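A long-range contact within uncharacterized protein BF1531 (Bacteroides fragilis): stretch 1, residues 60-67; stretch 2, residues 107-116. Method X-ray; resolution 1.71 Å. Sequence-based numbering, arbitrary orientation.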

ATOM      1  N   GLN A  60      12.798 -12.654 -19.511  1.00 19.81           N
ATOM      2  CA  GLN A  60      13.904 -11.965 -20.175  1.00 22.02           C
ATOM      3  C   GLN A  60      14.357 -10.728 -19.406  1.00 23.97           C
ATOM      4  O   GLN A  60      14.804  -9.747 -20.003  1.00 22.85           O
ATOM      5  CB  GLN A  60      13.530 -11.581 -21.617  1.00 22.80           C
ATOM      6  CG  GLN A  60      13.330 -12.776 -22.537  1.00 20.78           C
ATOM      7  CD  GLN A  60      13.300 -12.379 -24.000  1.00 31.05           C
ATOM      8  OE1 GLN A  60      13.464 -11.207 -24.338  1.00 28.46           O
ATOM      9  NE2 GLN A  60      13.093 -13.358 -24.878  1.00 32.31           N
ATOM     10  N   VAL A  61      14.248 -10.776 -18.082  1.00 22.15           N
ATOM     11  CA  VAL A  61      14.608  -9.624 -17.271  1.00 22.33           C
ATOM     12  C   VAL A  61      16.067  -9.250 -17.486  1.00 25.08           C
ATOM     13  O   VAL A  61      16.373  -8.150 -17.927  1.00 22.64           O
ATOM     14  CB  VAL A  61      14.364  -9.877 -15.773  1.00 22.58           C
ATOM     15  CG1 VAL A  61      14.882  -8.710 -14.948  1.00 21.33           C
ATOM     16  CG2 VAL A  61      12.881 -10.092 -15.518  1.00 22.79           C
ATOM     17  N   GLU A  62      16.965 -10.178 -17.179  1.00 25.27           N
ATOM     18  CA  GLU A  62      18.392  -9.913 -17.306  1.00 28.08           C
ATOM     19  C   GLU A  62      18.771  -9.649 -18.765  1.00 28.54           C
ATOM     20  O   GLU A  62      19.525  -8.729 -19.064  1.00 31.76           O
ATOM     21  CB  GLU A  62      19.204 -11.078 -16.738  1.00 26.35           C
ATOM     22  CG  GLU A  62      19.003 -11.301 -15.236  1.00 30.04           C
ATOM     23  CD  GLU A  62      17.678 -11.986 -14.902  1.00 30.00           C
ATOM     24  OE1 GLU A  62      17.076 -12.624 -15.795  1.00 33.60           O
ATOM     25  OE2 GLU A  62      17.242 -11.884 -13.740  1.00 29.66           O
ATOM     26  N   ARG A  63      18.225 -10.455 -19.666  1.00 26.34           N
ATOM     27  CA  ARG A  63      18.492 -10.329 -21.096  1.00 28.56           C
ATOM     28  C   ARG A  63      18.250  -8.903 -21.582  1.00 32.43           C
ATOM     29  O   ARG A  63      19.091  -8.316 -22.264  1.00 33.54           O
ATOM     30  CB  ARG A  63      17.620 -11.319 -21.874  1.00 32.03           C
ATOM     31  CG  ARG A  63      17.295 -10.916 -23.303  1.00 40.34           C
ATOM     32  CD  ARG A  63      18.431 -11.230 -24.258  1.00 49.59           C
ATOM     33  NE  ARG A  63      18.108 -10.832 -25.627  1.00 54.52           N
ATOM     34  CZ  ARG A  63      18.832 -11.165 -26.693  1.00 65.39           C
ATOM     35  NH1 ARG A  63      19.924 -11.909 -26.553  1.00 71.67           N
ATOM     36  NH2 ARG A  63      18.465 -10.762 -27.901  1.00 63.68           N
ATOM     37  N   GLN A  64      17.102  -8.342 -21.217  1.00 27.79           N
ATOM     38  CA  GLN A  64      16.722  -7.012 -21.687  1.00 27.72           C
ATOM     39  C   GLN A  64      17.526  -5.900 -21.026  1.00 28.89           C
ATOM     40  O   GLN A  64      17.910  -4.930 -21.676  1.00 32.40           O
ATOM     41  CB  GLN A  64      15.228  -6.781 -21.455  1.00 25.18           C
ATOM     42  CG  GLN A  64      14.333  -7.576 -22.394  1.00 21.84           C
ATOM     43  CD  GLN A  64      14.412  -7.070 -23.827  1.00 24.11           C
ATOM     44  OE1 GLN A  64      14.187  -5.890 -24.093  1.00 22.76           O
ATOM     45  NE2 GLN A  64      14.729  -7.963 -24.755  1.00 25.82           N
ATOM     46  N   ILE A  65      17.770  -6.039 -19.725  1.00 25.16           N
ATOM     47  CA  ILE A  65      18.491  -5.013 -18.983  1.00 27.42           C
ATOM     48  C   ILE A  65      19.983  -4.988 -19.349  1.00 27.73           C
ATOM     49  O   ILE A  65      20.606  -3.924 -19.366  1.00 31.23           O
ATOM     50  CB  ILE A  65      18.302  -5.188 -17.445  1.00 28.19           C
ATOM     51  CG1 ILE A  65      16.822  -5.038 -17.064  1.00 26.41           C
ATOM     52  CG2 ILE A  65      19.140  -4.179 -16.667  1.00 27.71           C
ATOM     53  CD1 ILE A  65      16.212  -3.695 -17.424  1.00 26.84           C
HETATM   54  N   MSE A  66      20.537  -6.160 -19.643  1.00 29.75           N
HETATM   55  CA  MSE A  66      21.964  -6.315 -19.928  1.00 33.44           C
HETATM   56  C   MSE A  66      22.332  -5.880 -21.346  1.00 36.10           C
HETATM   57  O   MSE A  66      23.489  -5.560 -21.626  1.00 38.82           O
HETATM   58  CB  MSE A  66      22.399  -7.773 -19.735  1.00 36.83           C
HETATM   59  CG  MSE A  66      22.163  -8.343 -18.342  1.00 44.22           C
HETATM   60 SE   MSE A  66      23.200  -7.467 -16.941  1.00 75.52          SE
HETATM   61  CE  MSE A  66      24.996  -8.010 -17.496  1.00 53.19           C
ATOM     62  N   ASP A  67      21.347  -5.876 -22.238  1.00 32.63           N
ATOM     63  CA  ASP A  67      21.585  -5.559 -23.648  1.00 31.90           C
ATOM     64  C   ASP A  67      21.136  -4.143 -23.982  1.00 32.98           C
ATOM     65  O   ASP A  67      19.942  -3.886 -24.099  1.00 35.55           O
ATOM     66  CB  ASP A  67      20.858  -6.565 -24.539  1.00 32.31           C
ATOM     67  CG  ASP A  67      20.989  -6.248 -26.016  1.00 34.49           C
ATOM     68  OD1 ASP A  67      21.806  -5.373 -26.376  1.00 34.40           O
ATOM     69  OD2 ASP A  67      20.272  -6.883 -26.819  1.00 35.74           O
ATOM     70  N   ASP A 107      24.441 -12.072  -5.470  1.00 18.25           N
ATOM     71  CA  ASP A 107      24.350 -12.002  -6.927  1.00 19.55           C
ATOM     72  C   ASP A 107      23.118 -11.225  -7.393  1.00 19.97           C
ATOM     73  O   ASP A 107      23.189 -10.421  -8.331  1.00 18.48           O
ATOM     74  CB  ASP A 107      24.336 -13.404  -7.543  1.00 19.76           C
ATOM     75  CG  ASP A 107      25.685 -14.108  -7.446  1.00 26.66           C
ATOM     76  OD1 ASP A 107      26.703 -13.447  -7.134  1.00 24.40           O
ATOM     77  OD2 ASP A 107      25.729 -15.330  -7.700  1.00 30.11           O
ATOM     78  N   ARG A 108      21.987 -11.487  -6.744  1.00 18.99           N
ATOM     79  CA  ARG A 108      20.737 -10.826  -7.094  1.00 18.11           C
ATOM     80  C   ARG A 108      20.882  -9.342  -6.776  1.00 16.85           C
ATOM     81  O   ARG A 108      20.503  -8.484  -7.584  1.00 16.92           O
ATOM     82  CB  ARG A 108      19.572 -11.464  -6.320  1.00 16.11           C
ATOM     83  CG  ARG A 108      18.192 -10.845  -6.572  1.00 14.18           C
ATOM     84  CD  ARG A 108      17.844 -10.751  -8.062  1.00 14.32           C
ATOM     85  NE  ARG A 108      18.030 -11.996  -8.832  1.00 13.77           N
ATOM     86  CZ  ARG A 108      17.084 -12.915  -9.047  1.00 18.46           C
ATOM     87  NH1 ARG A 108      15.876 -12.786  -8.515  1.00 15.40           N
ATOM     88  NH2 ARG A 108      17.351 -13.989  -9.783  1.00 18.79           N
ATOM     89  N   LEU A 109      21.479  -9.043  -5.623  1.00 14.67           N
ATOM     90  CA  LEU A 109      21.702  -7.654  -5.221  1.00 17.30           C
ATOM     91  C   LEU A 109      22.616  -6.942  -6.217  1.00 19.18           C
ATOM     92  O   LEU A 109      22.392  -5.786  -6.546  1.00 17.52           O
ATOM     93  CB  LEU A 109      22.273  -7.570  -3.805  1.00 16.72           C
ATOM     94  CG  LEU A 109      21.311  -7.944  -2.674  1.00 15.88           C
ATOM     95  CD1 LEU A 109      22.085  -8.197  -1.405  1.00 17.91           C
ATOM     96  CD2 LEU A 109      20.301  -6.812  -2.469  1.00 17.40           C
ATOM     97  N   ASP A 110      23.638  -7.638  -6.708  1.00 18.37           N
ATOM     98  CA  ASP A 110      24.494  -7.065  -7.739  1.00 20.59           C
ATOM     99  C   ASP A 110      23.685  -6.699  -8.985  1.00 18.84           C
ATOM    100  O   ASP A 110      23.887  -5.633  -9.579  1.00 18.12           O
ATOM    101  CB  ASP A 110      25.636  -8.023  -8.111  1.00 22.92           C
ATOM    102  CG  ASP A 110      26.740  -8.060  -7.059  1.00 26.38           C
ATOM    103  OD1 ASP A 110      26.776  -7.163  -6.189  1.00 29.09           O
ATOM    104  OD2 ASP A 110      27.583  -8.987  -7.113  1.00 29.97           O
ATOM    105  N   PHE A 111      22.774  -7.580  -9.395  1.00 18.08           N
ATOM    106  CA  PHE A 111      21.976  -7.286 -10.575  1.00 19.40           C
ATOM    107  C   PHE A 111      21.092  -6.066 -10.327  1.00 19.18           C
ATOM    108  O   PHE A 111      20.946  -5.197 -11.194  1.00 18.39           O
ATOM    109  CB  PHE A 111      21.097  -8.461 -10.995  1.00 19.17           C
ATOM    110  CG  PHE A 111      20.184  -8.113 -12.133  1.00 19.65           C
ATOM    111  CD1 PHE A 111      20.688  -7.985 -13.419  1.00 22.61           C
ATOM    112  CD2 PHE A 111      18.842  -7.857 -11.912  1.00 21.45           C
ATOM    113  CE1 PHE A 111      19.861  -7.626 -14.476  1.00 26.89           C
ATOM    114  CE2 PHE A 111      18.003  -7.496 -12.964  1.00 25.36           C
ATOM    115  CZ  PHE A 111      18.517  -7.383 -14.251  1.00 22.55           C
ATOM    116  N   VAL A 112      20.491  -6.008  -9.140  1.00 19.16           N
ATOM    117  CA  VAL A 112      19.651  -4.864  -8.798  1.00 16.46           C
ATOM    118  C   VAL A 112      20.442  -3.549  -8.842  1.00 17.05           C
ATOM    119  O   VAL A 112      19.972  -2.551  -9.401  1.00 19.77           O
ATOM    120  CB  VAL A 112      18.958  -5.062  -7.443  1.00 17.11           C
ATOM    121  CG1 VAL A 112      18.201  -3.797  -7.036  1.00 17.99           C
ATOM    122  CG2 VAL A 112      18.012  -6.251  -7.517  1.00 18.37           C
ATOM    123  N   ARG A 113      21.646  -3.544  -8.274  1.00 19.78           N
ATOM    124  CA  ARG A 113      22.479  -2.339  -8.334  1.00 19.14           C
ATOM    125  C   ARG A 113      22.840  -1.967  -9.768  1.00 20.47           C
ATOM    126  O   ARG A 113      22.862  -0.786 -10.131  1.00 21.37           O
ATOM    127  CB  ARG A 113      23.750  -2.507  -7.497  1.00 19.75           C
ATOM    128  CG  ARG A 113      23.471  -2.621  -6.001  1.00 21.15           C
ATOM    129  CD  ARG A 113      24.713  -2.330  -5.165  1.00 27.87           C
ATOM    130  NE  ARG A 113      25.000  -0.895  -5.129  1.00 30.06           N
ATOM    131  CZ  ARG A 113      25.743  -0.306  -4.193  1.00 34.81           C
ATOM    132  NH1 ARG A 113      26.275  -1.035  -3.217  1.00 34.34           N
ATOM    133  NH2 ARG A 113      25.952   1.008  -4.230  1.00 34.08           N
ATOM    134  N   LEU A 114      23.121  -2.973 -10.585  1.00 20.45           N
ATOM    135  CA  LEU A 114      23.451  -2.732 -11.989  1.00 22.09           C
ATOM    136  C   LEU A 114      22.276  -2.027 -12.671  1.00 23.09           C
ATOM    137  O   LEU A 114      22.452  -1.040 -13.378  1.00 22.88           O
ATOM    138  CB  LEU A 114      23.776  -4.056 -12.687  1.00 24.64           C
ATOM    139  CG  LEU A 114      24.267  -4.098 -14.141  1.00 31.28           C
ATOM    140  CD1 LEU A 114      23.151  -3.784 -15.128  1.00 33.25           C
ATOM    141  CD2 LEU A 114      25.466  -3.175 -14.349  1.00 34.48           C
ATOM    142  N   LEU A 115      21.080  -2.554 -12.445  1.00 22.70           N
ATOM    143  CA  LEU A 115      19.844  -1.956 -12.931  1.00 24.48           C
ATOM    144  C   LEU A 115      19.718  -0.499 -12.466  1.00 25.69           C
ATOM    145  O   LEU A 115      19.416   0.395 -13.259  1.00 25.08           O
ATOM    146  CB  LEU A 115      18.663  -2.789 -12.421  1.00 25.89           C
ATOM    147  CG  LEU A 115      17.242  -2.235 -12.525  1.00 32.03           C
ATOM    148  CD1 LEU A 115      16.824  -2.096 -13.973  1.00 29.72           C
ATOM    149  CD2 LEU A 115      16.296  -3.154 -11.774  1.00 29.37           C
ATOM    150  N   CYS A 116      19.959  -0.256 -11.182  1.00 19.50           N
ATOM    151  CA  CYS A 116      19.892   1.109 -10.650  1.00 22.18           C
ATOM    152  C   CYS A 116      20.895   2.054 -11.309  1.00 24.54           C
ATOM    153  O   CYS A 116      20.584   3.224 -11.550  1.00 26.77           O
ATOM    154  CB  CYS A 116      20.104   1.112  -9.135  1.00 21.19           C
ATOM    155  SG  CYS A 116      18.727   0.415  -8.203  1.00 25.07           S
TER

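The most unusual feature of this contact is that a charged residue supplies the surface under an aromatic ring. Glu62 CG lies over one face of the Phe111 ring, 4.1 Å from its centroid and 21° off the ring normal, so the methylene of this glutamate makes a CH-pi contact. The ring is a knob in a hole on the helix of the first stretch, seated among Val61, Glu62, Ile65 and Met66, and Phe111 has the largest area covered by the other stretch of any residue here. Met66, a selenomethionine, meets the same ring at its edge: Met66 SE is 4.2 Å from Phe111 CE1 and nearly in the ring plane. Val61 CG1 and Ile65 CB complete the pocket, each 3.9 Å from the ring, at Phe111 CE2 and Phe111 CZ respectively.

The helix axes come no nearer than 11.0 Å and run in broadly the same direction, inclined by 36°. The CA-to-CB bond of Phe111 points toward the partner, and with chi1 in the t rotamer the ring lies in the hole. One turn further along, the backbones are closer, with Ile65 CA 6.9 Å from Leu115 CA, and the contacts of Ile65 there are between aliphatic groups. Ile65 CD1 packs against Leu115 CD1 at 3.9 Å, while Ile65 CG2 lies 4.3 Å from Leu114 CD1. That same leucine methyl, Leu114 CD1, also touches Met66 SE at 4.1 Å, so the selenium meets both Leu114 and Phe111.

Polar chemistry contributes little directly. No hydrogen bond crosses between the stretches. Glu62 OE2 stands 4.5 Å from Arg108 NH2, beyond salt-bridge range and well out of the guanidinium plane, so the charges are merely neighbours; the carboxylate oxygen is hydrogen-bonded elsewhere in the structure. The contact is mainly apolar: a ring in a four-residue hole, with an aliphatic cluster one turn along.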